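Local coordinates for protein yciO (Escherichia coli, PDB 1K7J) that is of unknown function but belongs to the SUA5 family and may bind double-stranded RNA, at residues 28-33 with 130-135; 51-56 with 141-146; 152-157 with 162-167. All coordinates share one frame; numbering follows the deposited sequence.

Interaction 1: residues 28-33 with 130-135; sequences GVIVYP and QALLEA
L132 is the residue by which helix 127-136 meets strand 30-34, and its partners are Y32 and I30, two residues on the same face of the strand. The helix passes at a distance, L132 CA lying 9.0 Å from Y32 CA, and the side chains of L132, Y32 and I30 bridge the gap. Along the helix, A131 turns to I17 of helix 14-25. L132 comes next and carries the contact. Its CG stands anti to its own carbonyl carbon (chi1 -70°), which carries CD1 toward the strand. That methyl sits 3.7 Å from Y32 CB and 3.8 Å from ring atom Y32 CD2, approaching obliquely at the root of the tyrosine, far from the hydroxyl. I30 CD1 lies beside the tyrosine on the strand side, more loosely, 4.5 Å from L132 CD1. One residue on, L133 packs on P124, and a turn after A131, A135 rests on V21 of helix 14-25, so the helix is shared between the sheet and a second helix. The tyrosine CG lies between its backbone N and carbonyl carbon (chi1 64°), and the ring runs on past the leucine to Y32 OH, which is hydrogen-bonded to S142 OG on strand 140-144. This is helix-on-sheet packing of an alpha/beta fold, with I172 of strand 170-173 and A20 also against L132. All three touching residues are buried and meet through carbon alone, so the helix is held here by apolar packing, while the one polar group involved, the tyrosine hydroxyl, is satisfied within the sheet.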
ATOM      1  N   GLY A  28       0.998   6.125  14.362  1.00 13.32           N
ATOM      2  CA  GLY A  28       2.366   5.835  13.974  1.00 12.77           C
ATOM      3  C   GLY A  28       2.540   5.500  12.505  1.00 12.41           C
ATOM      4  O   GLY A  28       1.579   5.155  11.809  1.00 12.87           O
ATOM      5  N   VAL A  29       3.773   5.618  12.028  1.00 11.51           N
ATOM      6  CA  VAL A  29       4.106   5.301  10.645  1.00 11.35           C
ATOM      7  C   VAL A  29       4.898   4.002  10.690  1.00 10.97           C
ATOM      8  O   VAL A  29       5.881   3.890  11.428  1.00 11.10           O
ATOM      9  CB  VAL A  29       4.975   6.402  10.006  1.00 11.36           C
ATOM     10  CG1 VAL A  29       5.517   5.926   8.669  1.00 11.47           C
ATOM     11  CG2 VAL A  29       4.151   7.665   9.818  1.00 11.55           C
ATOM     12  N   ILE A  30       4.474   3.017   9.906  1.00 10.46           N
ATOM     13  CA  ILE A  30       5.164   1.737   9.902  1.00  9.92           C
ATOM     14  C   ILE A  30       5.616   1.302   8.520  1.00  9.38           C
ATOM     15  O   ILE A  30       5.139   1.804   7.501  1.00  9.12           O
ATOM     16  CB  ILE A  30       4.269   0.607  10.471  1.00  9.82           C
ATOM     17  CG1 ILE A  30       3.190   0.222   9.451  1.00  9.92           C
ATOM     18  CG2 ILE A  30       3.617   1.063  11.774  1.00 10.19           C
ATOM     19  CD1 ILE A  30       2.371  -0.991   9.859  1.00 10.39           C
ATOM     20  N   VAL A  31       6.563   0.373   8.505  1.00  9.19           N
ATOM     21  CA  VAL A  31       7.063  -0.208   7.272  1.00  8.70           C
ATOM     22  C   VAL A  31       6.637  -1.663   7.393  1.00  8.40           C
ATOM     23  O   VAL A  31       6.906  -2.315   8.404  1.00  8.34           O
ATOM     24  CB  VAL A  31       8.601  -0.131   7.168  1.00  8.96           C
ATOM     25  CG1 VAL A  31       9.085  -0.968   5.984  1.00  9.04           C
ATOM     26  CG2 VAL A  31       9.034   1.319   6.990  1.00  9.57           C
ATOM     27  N   TYR A  32       5.945  -2.167   6.381  1.00  8.10           N
ATOM     28  CA  TYR A  32       5.491  -3.548   6.419  1.00  8.01           C
ATOM     29  C   TYR A  32       5.655  -4.230   5.070  1.00  7.63           C
ATOM     30  O   TYR A  32       5.658  -3.581   4.027  1.00  8.14           O
ATOM     31  CB  TYR A  32       4.028  -3.622   6.870  1.00  8.07           C
ATOM     32  CG  TYR A  32       3.030  -2.975   5.937  1.00  8.76           C
ATOM     33  CD1 TYR A  32       2.880  -1.588   5.886  1.00  9.22           C
ATOM     34  CD2 TYR A  32       2.203  -3.756   5.131  1.00  9.30           C
ATOM     35  CE1 TYR A  32       1.922  -0.995   5.051  1.00  9.66           C
ATOM     36  CE2 TYR A  32       1.248  -3.176   4.300  1.00  9.93           C
ATOM     37  CZ  TYR A  32       1.110  -1.799   4.266  1.00 10.40           C
ATOM     38  OH  TYR A  32       0.138  -1.231   3.466  1.00 10.68           O
ATOM     39  N   PRO A  33       5.785  -5.559   5.075  1.00  7.65           N
ATOM     40  CA  PRO A  33       5.957  -6.312   3.835  1.00  7.51           C
ATOM     41  C   PRO A  33       4.671  -6.556   3.057  1.00  7.51           C
ATOM     42  O   PRO A  33       3.606  -6.722   3.645  1.00  7.52           O
ATOM     43  CB  PRO A  33       6.561  -7.621   4.324  1.00  7.75           C
ATOM     44  CG  PRO A  33       5.828  -7.829   5.627  1.00  7.34           C
ATOM     45  CD  PRO A  33       5.874  -6.448   6.251  1.00  7.92           C
ATOM     46  N   GLN A 130      -2.149  -9.036   4.998  1.00  7.72           N
ATOM     47  CA  GLN A 130      -3.546  -9.398   5.188  1.00  7.77           C
ATOM     48  C   GLN A 130      -3.910  -9.416   6.671  1.00  7.87           C
ATOM     49  O   GLN A 130      -4.989  -8.964   7.055  1.00  8.55           O
ATOM     50  CB  GLN A 130      -3.835 -10.760   4.558  1.00  8.28           C
ATOM     51  CG  GLN A 130      -4.156 -10.683   3.068  1.00  8.99           C
ATOM     52  CD  GLN A 130      -5.465  -9.964   2.803  1.00  9.52           C
ATOM     53  OE1 GLN A 130      -6.472 -10.238   3.451  1.00 11.03           O
ATOM     54  NE2 GLN A 130      -5.459  -9.050   1.841  1.00  9.91           N
ATOM     55  N   ALA A 131      -3.004  -9.919   7.506  1.00  8.02           N
ATOM     56  CA  ALA A 131      -3.254  -9.977   8.942  1.00  7.84           C
ATOM     57  C   ALA A 131      -3.367  -8.567   9.525  1.00  8.11           C
ATOM     58  O   ALA A 131      -4.228  -8.301  10.364  1.00  8.10           O
ATOM     59  CB  ALA A 131      -2.134 -10.754   9.643  1.00  7.83           C
ATOM     60  N   LEU A 132      -2.497  -7.664   9.080  1.00  8.05           N
ATOM     61  CA  LEU A 132      -2.536  -6.289   9.564  1.00  7.97           C
ATOM     62  C   LEU A 132      -3.877  -5.643   9.215  1.00  7.88           C
ATOM     63  O   LEU A 132      -4.504  -4.986  10.053  1.00  8.15           O
ATOM     64  CB  LEU A 132      -1.392  -5.472   8.946  1.00  7.56           C
ATOM     65  CG  LEU A 132       0.030  -5.797   9.419  1.00  7.43           C
ATOM     66  CD1 LEU A 132       1.049  -5.058   8.552  1.00  7.40           C
ATOM     67  CD2 LEU A 132       0.189  -5.401  10.883  1.00  8.05           C
ATOM     68  N   LEU A 133      -4.323  -5.836   7.979  1.00  8.44           N
ATOM     69  CA  LEU A 133      -5.584  -5.253   7.540  1.00  8.96           C
ATOM     70  C   LEU A 133      -6.768  -5.852   8.285  1.00  9.37           C
ATOM     71  O   LEU A 133      -7.686  -5.136   8.673  1.00  9.71           O
ATOM     72  CB  LEU A 133      -5.748  -5.431   6.030  1.00  9.11           C
ATOM     73  CG  LEU A 133      -4.698  -4.666   5.215  1.00  9.19           C
ATOM     74  CD1 LEU A 133      -4.843  -5.012   3.743  1.00  9.46           C
ATOM     75  CD2 LEU A 133      -4.848  -3.159   5.446  1.00 10.25           C
ATOM     76  N   GLU A 134      -6.748  -7.164   8.495  1.00  9.81           N
ATOM     77  CA  GLU A 134      -7.834  -7.816   9.216  1.00 11.01           C
ATOM     78  C   GLU A 134      -7.953  -7.240  10.625  1.00 10.85           C
ATOM     79  O   GLU A 134      -9.054  -6.983  11.111  1.00 10.81           O
ATOM     80  CB  GLU A 134      -7.592  -9.325   9.307  1.00 13.02           C
ATOM     81  CG  GLU A 134      -8.766 -10.095   9.896  1.00 16.55           C
ATOM     82  CD  GLU A 134      -8.470 -11.575  10.056  1.00 19.32           C
ATOM     83  OE1 GLU A 134      -7.868 -12.166   9.133  1.00 20.49           O
ATOM     84  OE2 GLU A 134      -8.848 -12.150  11.099  1.00 20.78           O
ATOM     85  N   ALA A 135      -6.816  -7.035  11.280  1.00 10.40           N
ATOM     86  CA  ALA A 135      -6.815  -6.496  12.635  1.00 10.82           C
ATOM     87  C   ALA A 135      -7.199  -5.018  12.663  1.00 11.11           C
ATOM     88  O   ALA A 135      -7.889  -4.570  13.582  1.00 11.92           O
ATOM     89  CB  ALA A 135      -5.444  -6.695  13.275  1.00 10.90           C
TER

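Interaction 2: residues 51-56 with 141-146; sequences ERICRI and LSTSLM. With SO4 (sulfate ion), chain B.
I53 and T143 form the tight centre of a helix-on-sheet contact in the alpha/beta fold of the YrdC-like family, where helix 47-57 lies against strand 140-144. I53 CG2, set anti to the backbone N (chi1 of CG1 -73°), comes within 3.6 Å of T143 CG2, and T143 OG1 is almost as near. The two branched side chains slide past each other in opposite directions. I53 CD1 runs on to the strand backbone, 4.1 Å from L141 O, and C42 and L40 of strand 37-43 extend the same apolar floor. Toward the end of the helix the packing slackens. I56 CG2 is 4.3 Å from L145 CD1, I56 is partly exposed, and two waters sit between I56 O and the O of M146, a selenomethionine; each is placed to donate to both carbonyls, though acceptors there outnumber protons. Beyond T143 the strand presents polar groups to a sulfate, probably from the crystallisation liquor, which R57 and R196 also bind. Arginines gathered round this anion are consistent with a site for a phosphate, though no such ligand is present. S144 holds the sulfate by two bonds from one residue: its backbone N donates to sulfate O2 at 2.7 Å (163°), and S144 OG, itself bonded to R122 NH1, donates to sulfate O1 at 2.6 Å.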
ATOM      1  N   GLU A  51       1.764  13.110   6.083  1.00 14.76           N
ATOM      2  CA  GLU A  51       2.848  14.013   5.727  1.00 15.30           C
ATOM      3  C   GLU A  51       4.210  13.339   5.859  1.00 14.52           C
ATOM      4  O   GLU A  51       5.076  13.493   4.997  1.00 14.77           O
ATOM      5  CB  GLU A  51       2.788  15.262   6.606  1.00 16.70           C
ATOM      6  CG  GLU A  51       3.754  16.358   6.189  1.00 18.62           C
ATOM      7  CD  GLU A  51       3.651  16.696   4.713  1.00 20.08           C
ATOM      8  OE1 GLU A  51       2.515  16.786   4.196  1.00 20.34           O
ATOM      9  OE2 GLU A  51       4.708  16.882   4.069  1.00 20.38           O
ATOM     10  N   ARG A  52       4.398  12.586   6.939  1.00 14.21           N
ATOM     11  CA  ARG A  52       5.655  11.886   7.163  1.00 14.08           C
ATOM     12  C   ARG A  52       5.935  10.889   6.045  1.00 14.56           C
ATOM     13  O   ARG A  52       7.069  10.763   5.585  1.00 14.65           O
ATOM     14  CB  ARG A  52       5.622  11.160   8.510  1.00 14.14           C
ATOM     15  CG  ARG A  52       5.670  12.093   9.709  1.00 14.50           C
ATOM     16  CD  ARG A  52       5.500  11.325  11.005  1.00 14.33           C
ATOM     17  NE  ARG A  52       6.573  10.357  11.216  1.00 14.73           N
ATOM     18  CZ  ARG A  52       6.523   9.379  12.115  1.00 14.65           C
ATOM     19  NH1 ARG A  52       5.451   9.238  12.883  1.00 14.47           N
ATOM     20  NH2 ARG A  52       7.544   8.542  12.246  1.00 15.01           N
ATOM     21  N   ILE A  53       4.897  10.178   5.611  1.00 14.62           N
ATOM     22  CA  ILE A  53       5.053   9.206   4.538  1.00 15.85           C
ATOM     23  C   ILE A  53       5.386   9.914   3.224  1.00 17.06           C
ATOM     24  O   ILE A  53       6.252   9.462   2.476  1.00 17.04           O
ATOM     25  CB  ILE A  53       3.769   8.360   4.370  1.00 15.08           C
ATOM     26  CG1 ILE A  53       3.651   7.374   5.539  1.00 14.66           C
ATOM     27  CG2 ILE A  53       3.791   7.625   3.036  1.00 14.90           C
ATOM     28  CD1 ILE A  53       2.400   6.519   5.507  1.00 14.35           C
ATOM     29  N   CYS A  54       4.704  11.024   2.952  1.00 18.90           N
ATOM     30  CA  CYS A  54       4.944  11.794   1.732  1.00 19.73           C
ATOM     31  C   CYS A  54       6.419  12.136   1.586  1.00 19.92           C
ATOM     32  O   CYS A  54       6.999  11.997   0.507  1.00 19.94           O
ATOM     33  CB  CYS A  54       4.145  13.100   1.753  1.00 22.50           C
ATOM     34  SG  CYS A  54       2.362  12.906   1.685  1.00 21.15           S
ATOM     35  N   ARG A  55       7.020  12.590   2.679  1.00 18.75           N
ATOM     36  CA  ARG A  55       8.425  12.973   2.681  1.00 18.06           C
ATOM     37  C   ARG A  55       9.361  11.791   2.501  1.00 17.45           C
ATOM     38  O   ARG A  55      10.361  11.888   1.789  1.00 17.76           O
ATOM     39  CB  ARG A  55       8.763  13.705   3.976  1.00 17.88           C
ATOM     40  CG  ARG A  55       8.030  15.020   4.120  1.00 18.39           C
ATOM     41  CD  ARG A  55       8.442  15.722   5.387  1.00 19.26           C
ATOM     42  NE  ARG A  55       7.751  16.995   5.555  1.00 20.14           N
ATOM     43  CZ  ARG A  55       8.053  17.881   6.499  1.00 20.53           C
ATOM     44  NH1 ARG A  55       9.036  17.627   7.355  1.00 20.77           N
ATOM     45  NH2 ARG A  55       7.375  19.015   6.587  1.00 20.82           N
ATOM     46  N   ILE A  56       9.049  10.679   3.154  1.00 16.43           N
ATOM     47  CA  ILE A  56       9.887   9.499   3.026  1.00 16.12           C
ATOM     48  C   ILE A  56       9.779   8.939   1.609  1.00 16.25           C
ATOM     49  O   ILE A  56      10.780   8.526   1.022  1.00 17.06           O
ATOM     50  CB  ILE A  56       9.478   8.409   4.038  1.00 15.55           C
ATOM     51  CG1 ILE A  56       9.737   8.903   5.465  1.00 15.09           C
ATOM     52  CG2 ILE A  56      10.263   7.136   3.769  1.00 15.10           C
ATOM     53  CD1 ILE A  56       9.252   7.950   6.550  1.00 14.67           C
ATOM     54  N   LEU A 141      -3.489   3.687   4.827  1.00 11.02           N
ATOM     55  CA  LEU A 141      -2.948   4.648   3.873  1.00 11.30           C
ATOM     56  C   LEU A 141      -1.514   4.193   3.660  1.00 10.87           C
ATOM     57  O   LEU A 141      -0.773   3.998   4.627  1.00 11.10           O
ATOM     58  CB  LEU A 141      -2.966   6.063   4.448  1.00 11.88           C
ATOM     59  CG  LEU A 141      -2.251   7.107   3.585  1.00 12.80           C
ATOM     60  CD1 LEU A 141      -2.924   7.211   2.220  1.00 13.54           C
ATOM     61  CD2 LEU A 141      -2.270   8.447   4.300  1.00 14.54           C
ATOM     62  N   SER A 142      -1.119   4.018   2.405  1.00 10.53           N
ATOM     63  CA  SER A 142       0.220   3.526   2.121  1.00 10.70           C
ATOM     64  C   SER A 142       0.835   4.061   0.841  1.00 10.84           C
ATOM     65  O   SER A 142       0.226   4.835   0.106  1.00 10.56           O
ATOM     66  CB  SER A 142       0.187   1.997   2.012  1.00 11.28           C
ATOM     67  OG  SER A 142      -0.481   1.398   3.108  1.00 11.96           O
ATOM     68  N   THR A 143       2.072   3.633   0.616  1.00 11.33           N
ATOM     69  CA  THR A 143       2.846   3.926  -0.588  1.00 11.06           C
ATOM     70  C   THR A 143       3.902   2.833  -0.611  1.00 10.31           C
ATOM     71  O   THR A 143       4.239   2.263   0.434  1.00  9.16           O
ATOM     72  CB  THR A 143       3.588   5.298  -0.562  1.00 11.93           C
ATOM     73  OG1 THR A 143       4.674   5.247   0.374  1.00 12.50           O
ATOM     74  CG2 THR A 143       2.643   6.423  -0.200  1.00 13.04           C
ATOM     75  N   SER A 144       4.405   2.502  -1.792  1.00 10.08           N
ATOM     76  CA  SER A 144       5.449   1.492  -1.863  1.00 10.33           C
ATOM     77  C   SER A 144       6.689   2.150  -1.278  1.00 10.97           C
ATOM     78  O   SER A 144       6.824   3.371  -1.323  1.00 11.95           O
ATOM     79  CB  SER A 144       5.722   1.096  -3.313  1.00 10.06           C
ATOM     80  OG  SER A 144       4.591   0.476  -3.895  1.00  9.05           O
ATOM     81  N   LEU A 145       7.582   1.352  -0.711  1.00 11.08           N
ATOM     82  CA  LEU A 145       8.805   1.906  -0.158  1.00 12.66           C
ATOM     83  C   LEU A 145       9.910   1.755  -1.193  1.00 13.81           C
ATOM     84  O   LEU A 145      10.395   0.655  -1.440  1.00 13.75           O
ATOM     85  CB  LEU A 145       9.203   1.174   1.127  1.00 12.03           C
ATOM     86  CG  LEU A 145      10.445   1.719   1.840  1.00 12.81           C
ATOM     87  CD1 LEU A 145      10.237   3.187   2.187  1.00 13.16           C
ATOM     88  CD2 LEU A 145      10.713   0.908   3.103  1.00 12.83           C
HETATM   89  N   MSE A 146      10.284   2.856  -1.830  1.00 15.58           N
HETATM   90  CA  MSE A 146      11.362   2.795  -2.803  1.00 17.97           C
HETATM   91  C   MSE A 146      12.282   4.000  -2.698  1.00 18.57           C
HETATM   92  O   MSE A 146      11.857   5.079  -2.284  1.00 19.27           O
HETATM   93  CB  MSE A 146      10.808   2.629  -4.229  1.00 20.72           C
HETATM   94  CG  MSE A 146       9.509   3.348  -4.559  1.00 22.38           C
HETATM   95 SE   MSE A 146       8.432   2.346  -5.860  1.00 26.28          SE
HETATM   96  CE  MSE A 146       9.680   2.223  -7.325  1.00 23.77           C
TER
HETATM   97  S   SO4 B 207       3.497   3.557  -5.432  1.00 10.96           S
HETATM   98  O1  SO4 B 207       3.325   2.094  -5.504  1.00 10.23           O
HETATM   99  O2  SO4 B 207       3.934   3.943  -4.081  1.00 10.58           O
HETATM  100  O3  SO4 B 207       4.517   3.984  -6.412  1.00 11.41           O
HETATM  101  O4  SO4 B 207       2.213   4.211  -5.742  1.00 11.67           O
HETATM  102  O   HOH W   1      12.629   6.640  -0.088  1.00 46.03           O
HETATM  103  O   HOH W   2      10.067   5.722  -0.114  1.00 71.21           O

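Interaction 3: residues 152-157 with 162-167; sequences FTESDP and DRLEKQ
The carboxylate of E154 meets the guanidinium of R163 at its edge: E154 OE1 lies in the guanidinium plane, 3.5 Å from R163 NE, while the two flat groups are turned 77° apart. At this distance the pair is a salt bridge of modest closeness, without a hydrogen bond between them. The side chains approach obliquely, and the carboxylate also lies alongside the arginine stem, with E154 OE1 3.7 Å and E154 OE2 3.9 Å from R163 CD. The arginine leaves the backbone with CG anti to N and then bends at chi3 (-59°), which swings NE back to the glutamate. NE has a stronger partner in E159 OE2, one turn earlier in the helix, so the arginine stands between two acids; E159 OE1 and E154 OE1 are themselves close, and R163 probably offsets their repulsion. The second oxygen, E154 OE2, is 4.2 Å from L164 CD1, a buried methyl, and L147 packs against both E154 and R163. Were E154 cut back to alanine, R163 would probably lose its second acid and a gap would be likely to open beside L164 CD1 and L147. Nearby, D156 is the N-cap of helix 157-164, its OD1 taking the backbone N-H groups of E158 and E159. The loop that carries E154 is tied by backbone bonds to L145, L177 and Q179. It follows strand 140-144 and leads into helix 157-164, which continues to strand 170-173; the helix thus makes the crossover between two parallel strands of the sheet, with strands 30-34 and 37-43 lying between them.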
ATOM      1  N   PHE A 152      12.912   0.535  -8.355  1.00 15.65           N
ATOM      2  CA  PHE A 152      12.804  -0.630  -7.484  1.00 15.10           C
ATOM      3  C   PHE A 152      12.334  -0.300  -6.080  1.00 14.54           C
ATOM      4  O   PHE A 152      12.498   0.822  -5.602  1.00 14.58           O
ATOM      5  CB  PHE A 152      14.161  -1.328  -7.386  1.00 15.36           C
ATOM      6  CG  PHE A 152      14.743  -1.720  -8.715  1.00 16.22           C
ATOM      7  CD1 PHE A 152      14.171  -2.741  -9.467  1.00 16.55           C
ATOM      8  CD2 PHE A 152      15.868  -1.069  -9.214  1.00 16.74           C
ATOM      9  CE1 PHE A 152      14.714  -3.113 -10.699  1.00 17.12           C
ATOM     10  CE2 PHE A 152      16.420  -1.431 -10.444  1.00 17.47           C
ATOM     11  CZ  PHE A 152      15.841  -2.457 -11.188  1.00 17.59           C
ATOM     12  N   THR A 153      11.744  -1.290  -5.419  1.00 14.40           N
ATOM     13  CA  THR A 153      11.280  -1.109  -4.049  1.00 14.50           C
ATOM     14  C   THR A 153      12.346  -1.674  -3.126  1.00 14.72           C
ATOM     15  O   THR A 153      13.138  -2.532  -3.533  1.00 15.60           O
ATOM     16  CB  THR A 153       9.977  -1.886  -3.760  1.00 15.39           C
ATOM     17  OG1 THR A 153      10.231  -3.295  -3.846  1.00 16.49           O
ATOM     18  CG2 THR A 153       8.896  -1.503  -4.742  1.00 15.92           C
ATOM     19  N   GLU A 154      12.380  -1.186  -1.891  1.00 14.21           N
ATOM     20  CA  GLU A 154      13.332  -1.701  -0.918  1.00 14.45           C
ATOM     21  C   GLU A 154      12.830  -3.100  -0.580  1.00 14.06           C
ATOM     22  O   GLU A 154      11.623  -3.324  -0.458  1.00 14.43           O
ATOM     23  CB  GLU A 154      13.370  -0.809   0.326  1.00 16.17           C
ATOM     24  CG  GLU A 154      13.992   0.555   0.050  1.00 18.50           C
ATOM     25  CD  GLU A 154      14.183   1.399   1.301  1.00 19.48           C
ATOM     26  OE1 GLU A 154      15.070   1.079   2.122  1.00 20.22           O
ATOM     27  OE2 GLU A 154      13.438   2.388   1.460  1.00 20.84           O
ATOM     28  N   SER A 155      13.752  -4.045  -0.440  1.00 13.07           N
ATOM     29  CA  SER A 155      13.366  -5.425  -0.183  1.00 12.84           C
ATOM     30  C   SER A 155      14.098  -6.095   0.971  1.00 12.84           C
ATOM     31  O   SER A 155      13.716  -7.186   1.391  1.00 12.36           O
ATOM     32  CB  SER A 155      13.589  -6.249  -1.451  1.00 12.93           C
ATOM     33  OG  SER A 155      14.962  -6.236  -1.819  1.00 13.86           O
ATOM     34  N   ASP A 156      15.149  -5.446   1.465  1.00 13.15           N
ATOM     35  CA  ASP A 156      15.964  -5.969   2.561  1.00 13.59           C
ATOM     36  C   ASP A 156      15.581  -5.251   3.858  1.00 13.39           C
ATOM     37  O   ASP A 156      15.875  -4.068   4.027  1.00 13.36           O
ATOM     38  CB  ASP A 156      17.443  -5.718   2.245  1.00 14.47           C
ATOM     39  CG  ASP A 156      18.380  -6.310   3.275  1.00 15.27           C
ATOM     40  OD1 ASP A 156      18.016  -6.363   4.468  1.00 15.77           O
ATOM     41  OD2 ASP A 156      19.499  -6.708   2.886  1.00 16.35           O
ATOM     42  N   PRO A 157      14.932  -5.963   4.795  1.00 13.34           N
ATOM     43  CA  PRO A 157      14.517  -5.361   6.066  1.00 13.62           C
ATOM     44  C   PRO A 157      15.645  -4.774   6.915  1.00 14.01           C
ATOM     45  O   PRO A 157      15.432  -3.817   7.657  1.00 13.98           O
ATOM     46  CB  PRO A 157      13.775  -6.503   6.765  1.00 13.45           C
ATOM     47  CG  PRO A 157      14.448  -7.722   6.235  1.00 13.39           C
ATOM     48  CD  PRO A 157      14.617  -7.403   4.769  1.00 13.36           C
ATOM     49  N   ASP A 162      18.515   0.251   8.679  1.00 17.76           N
ATOM     50  CA  ASP A 162      19.662   1.157   8.651  1.00 18.65           C
ATOM     51  C   ASP A 162      19.292   2.527   8.093  1.00 18.63           C
ATOM     52  O   ASP A 162      19.779   3.553   8.568  1.00 18.91           O
ATOM     53  CB  ASP A 162      20.801   0.578   7.804  1.00 20.44           C
ATOM     54  CG  ASP A 162      21.391  -0.689   8.391  1.00 22.03           C
ATOM     55  OD1 ASP A 162      21.371  -0.845   9.631  1.00 22.57           O
ATOM     56  OD2 ASP A 162      21.895  -1.525   7.608  1.00 22.49           O
ATOM     57  N   ARG A 163      18.426   2.538   7.087  1.00 17.72           N
ATOM     58  CA  ARG A 163      18.021   3.780   6.447  1.00 17.69           C
ATOM     59  C   ARG A 163      16.908   4.576   7.117  1.00 17.17           C
ATOM     60  O   ARG A 163      16.957   5.809   7.139  1.00 17.71           O
ATOM     61  CB  ARG A 163      17.603   3.511   4.995  1.00 18.45           C
ATOM     62  CG  ARG A 163      17.096   4.753   4.260  1.00 19.34           C
ATOM     63  CD  ARG A 163      16.449   4.404   2.923  1.00 20.17           C
ATOM     64  NE  ARG A 163      17.375   3.721   2.023  1.00 21.38           N
ATOM     65  CZ  ARG A 163      18.482   4.265   1.526  1.00 22.67           C
ATOM     66  NH1 ARG A 163      18.815   5.512   1.842  1.00 23.25           N
ATOM     67  NH2 ARG A 163      19.251   3.566   0.699  1.00 22.46           N
ATOM     68  N   LEU A 164      15.917   3.889   7.677  1.00 16.59           N
ATOM     69  CA  LEU A 164      14.772   4.590   8.253  1.00 16.02           C
ATOM     70  C   LEU A 164      14.417   4.415   9.723  1.00 15.77           C
ATOM     71  O   LEU A 164      13.379   4.914  10.154  1.00 15.49           O
ATOM     72  CB  LEU A 164      13.529   4.250   7.426  1.00 16.30           C
ATOM     73  CG  LEU A 164      13.585   4.583   5.934  1.00 15.92           C
ATOM     74  CD1 LEU A 164      12.388   3.964   5.218  1.00 16.30           C
ATOM     75  CD2 LEU A 164      13.608   6.091   5.753  1.00 16.62           C
ATOM     76  N   GLU A 165      15.249   3.740  10.505  1.00 15.97           N
ATOM     77  CA  GLU A 165      14.887   3.540  11.901  1.00 16.88           C
ATOM     78  C   GLU A 165      14.711   4.833  12.700  1.00 16.35           C
ATOM     79  O   GLU A 165      14.107   4.821  13.771  1.00 16.49           O
ATOM     80  CB  GLU A 165      15.889   2.614  12.592  1.00 18.17           C
ATOM     81  CG  GLU A 165      17.246   3.210  12.871  1.00 19.89           C
ATOM     82  CD  GLU A 165      18.184   2.183  13.470  1.00 21.34           C
ATOM     83  OE1 GLU A 165      17.713   1.364  14.289  1.00 21.88           O
ATOM     84  OE2 GLU A 165      19.386   2.191  13.132  1.00 21.64           O
ATOM     85  N   LYS A 166      15.223   5.946  12.182  1.00 16.67           N
ATOM     86  CA  LYS A 166      15.076   7.230  12.867  1.00 16.87           C
ATOM     87  C   LYS A 166      13.874   8.006  12.339  1.00 16.54           C
ATOM     88  O   LYS A 166      13.501   9.036  12.900  1.00 16.67           O
ATOM     89  CB  LYS A 166      16.324   8.103  12.682  1.00 18.16           C
ATOM     90  CG  LYS A 166      17.618   7.506  13.196  1.00 19.75           C
ATOM     91  CD  LYS A 166      18.734   8.549  13.225  1.00 21.23           C
ATOM     92  CE  LYS A 166      19.010   9.122  11.840  1.00 22.23           C
ATOM     93  NZ  LYS A 166      20.084  10.160  11.867  1.00 22.77           N
ATOM     94  N   GLN A 167      13.258   7.507  11.269  1.00 15.74           N
ATOM     95  CA  GLN A 167      12.127   8.205  10.665  1.00 15.94           C
ATOM     96  C   GLN A 167      10.767   7.517  10.742  1.00 14.82           C
ATOM     97  O   GLN A 167       9.745   8.131  10.430  1.00 15.10           O
ATOM     98  CB  GLN A 167      12.449   8.527   9.204  1.00 17.70           C
ATOM     99  CG  GLN A 167      13.745   9.303   9.023  1.00 19.78           C
ATOM    100  CD  GLN A 167      13.820  10.532   9.910  1.00 21.09           C
ATOM    101  OE1 GLN A 167      12.943  11.399   9.872  1.00 21.41           O
ATOM    102  NE2 GLN A 167      14.873  10.615  10.716  1.00 21.99           N
TER

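Interactions 1 and 2 are core contacts of the same sheet, from its two faces: helix 127-136 lies over one and helix 47-57 over the other. Strands 30-34 and 140-144 link them, since Y32 OH bonds S142 OG on one side while V29 touches I53 and V31 touches L145 on the other. Both are apolar, but interaction 2 opens at its end to water and sulfate. Interaction 3 lies farther out, its centre about 15 Å from the chain centre against about 9 Å for the other two, pairing buried E154 with exposed R163 beside buried L164. It joins interaction 2 through E154 N with L145 O and R52 NH2 with Q167 O.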